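Membrane protein (Acinetobacter baumannii AB307-0294, PDB 5DL5) forms an outer-membrane beta-barrel of the OprD porin family that probably lets small solutes and antibiotics into the cell. Local coordinates at residues K273-I277 with N301-D305. Sequence-based numbering, arbitrary orientation.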
loop_
_atom_site.group_PDB
_atom_site.type_symbol
_atom_site.label_atom_id
_atom_site.label_comp_id
_atom_site.label_asym_id
_atom_site.label_seq_id
_atom_site.Cartn_x
_atom_site.Cartn_y
_atom_site.Cartn_z
ATOM N N LYS A 273 -6.918 -0.606 22.318
ATOM C CA LYS A 273 -6.245 -1.872 21.995
ATOM C C LYS A 273 -4.941 -1.465 21.323
ATOM O O LYS A 273 -4.883 -0.402 20.686
ATOM C CB LYS A 273 -7.134 -2.699 21.070
ATOM C CG LYS A 273 -8.462 -3.206 21.625
ATOM C CD LYS A 273 -8.331 -4.228 22.790
ATOM C CE LYS A 273 -9.703 -4.475 23.409
ATOM N NZ LYS A 273 -9.607 -5.466 24.486
ATOM N N THR A 274 -3.908 -2.255 21.558
ATOM C CA THR A 274 -2.574 -1.974 21.123
ATOM C C THR A 274 -2.019 -3.142 20.364
ATOM O O THR A 274 -2.171 -4.301 20.786
ATOM C CB THR A 274 -1.709 -1.679 22.368
ATOM O OG1 THR A 274 -2.075 -0.399 22.843
ATOM C CG2 THR A 274 -0.165 -1.537 22.005
ATOM N N ASN A 275 -1.328 -2.825 19.283
ATOM C CA ASN A 275 -0.628 -3.802 18.428
ATOM C C ASN A 275 0.767 -3.302 18.324
ATOM O O ASN A 275 0.968 -2.102 18.106
ATOM C CB ASN A 275 -1.135 -3.766 17.009
ATOM C CG ASN A 275 -0.409 -4.699 16.069
ATOM O OD1 ASN A 275 0.389 -4.236 15.216
ATOM N ND2 ASN A 275 -0.662 -6.030 16.213
ATOM N N ASN A 276 1.721 -4.190 18.458
ATOM C CA ASN A 276 3.064 -4.020 17.852
ATOM C C ASN A 276 3.297 -5.131 16.783
ATOM O O ASN A 276 3.026 -6.302 17.012
ATOM C CB ASN A 276 4.179 -4.126 18.898
ATOM C CG ASN A 276 4.022 -3.079 19.972
ATOM O OD1 ASN A 276 4.223 -1.919 19.728
ATOM N ND2 ASN A 276 3.531 -3.450 21.083
ATOM N N ILE A 277 3.764 -4.736 15.621
ATOM C CA ILE A 277 4.137 -5.666 14.538
ATOM C C ILE A 277 5.516 -5.224 14.086
ATOM O O ILE A 277 5.791 -4.062 13.804
ATOM C CB ILE A 277 3.083 -5.785 13.452
ATOM C CG1 ILE A 277 3.474 -6.901 12.457
ATOM C CG2 ILE A 277 2.819 -4.439 12.810
ATOM C CD1 ILE A 277 2.388 -7.197 11.445
ATOM N N ASN A 301 -2.944 -6.847 22.294
ATOM C CA ASN A 301 -4.250 -7.419 22.323
ATOM C C ASN A 301 -5.118 -7.165 21.045
ATOM O O ASN A 301 -6.364 -7.256 21.079
ATOM C CB ASN A 301 -4.982 -7.077 23.631
ATOM C CG ASN A 301 -5.111 -5.587 23.826
ATOM O OD1 ASN A 301 -4.744 -4.765 22.944
ATOM N ND2 ASN A 301 -5.548 -5.218 24.981
ATOM N N VAL A 302 -4.470 -6.892 19.919
ATOM C CA VAL A 302 -5.133 -6.834 18.663
ATOM C C VAL A 302 -4.099 -7.128 17.675
ATOM O O VAL A 302 -2.911 -6.834 17.898
ATOM C CB VAL A 302 -5.880 -5.423 18.455
ATOM C CG1 VAL A 302 -4.898 -4.255 18.368
ATOM C CG2 VAL A 302 -6.767 -5.386 17.237
ATOM N N GLY A 303 -4.527 -7.637 16.511
ATOM C CA GLY A 303 -3.681 -7.642 15.329
ATOM C C GLY A 303 -3.454 -6.278 14.681
ATOM O O GLY A 303 -3.892 -5.266 15.193
ATOM N N TYR A 304 -2.688 -6.270 13.607
ATOM C CA TYR A 304 -2.370 -5.076 12.818
ATOM C C TYR A 304 -3.574 -4.791 11.877
ATOM O O TYR A 304 -3.527 -5.073 10.672
ATOM C CB TYR A 304 -1.008 -5.144 12.168
ATOM C CG TYR A 304 -0.621 -3.861 11.490
ATOM C CD1 TYR A 304 -0.576 -2.677 12.216
ATOM C CD2 TYR A 304 -0.400 -3.754 10.102
ATOM C CE1 TYR A 304 -0.316 -1.478 11.611
ATOM C CE2 TYR A 304 -0.032 -2.543 9.503
ATOM C CZ TYR A 304 -0.072 -1.385 10.231
ATOM O OH TYR A 304 0.136 -0.101 9.733
ATOM N N ASP A 305 -4.670 -4.271 12.465
ATOM C CA ASP A 305 -6.023 -4.187 11.780
ATOM C C ASP A 305 -6.008 -2.828 10.985
ATOM O O ASP A 305 -6.732 -1.909 11.330
ATOM C CB ASP A 305 -7.147 -4.241 12.801
ATOM C CG ASP A 305 -7.435 -5.621 13.376
ATOM O OD1 ASP A 305 -6.572 -6.519 13.364
ATOM O OD2 ASP A 305 -8.456 -5.744 14.081
#
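Ile277 sets CG2 over one face of the Tyr304 ring, somewhat off the normal and 4.1 Å from the ring centroid, a CH-pi contact. Asn275 OD1 reaches the same ring obliquely, 3.5 Å from Tyr304 CD1. The amide and ring planes are 31° apart. The ring also stacks with that of Tyr242, and Tyr304 OH is hydrogen-bonded to Ser315 O. With CG of Asn275 anti to the backbone N (chi1 177°), its amide reaches the backbone of Val302 and Gly303: ND2 donates to Val302 O at 2.9 Å, nearly within its own amide plane, and a second bond to Asn298 OD1 fixes the flip of the group. Asn301 holds the other end. Its OD1 accepts a hydrogen bond from Thr274 N at 3.0 Å, almost linear (N-H...O 169°), whereas the return bond from Asn301 N to Thr274 O is weak. The Lys273 side chain, bent at chi2, crosses the Asn301 side chain at about a right angle, with CD 3.6 Å from Asn301 CG; its NZ continues to Thr256 O and Thr258 O. Past strand 289-300 the backbone pairing with 273-286 thus continues weakly, supplemented by side-chain amide bonds, and the loop that follows, with an inverse gamma turn centred on Tyr304, packs against strand 273-286 of the antiparallel porin barrel.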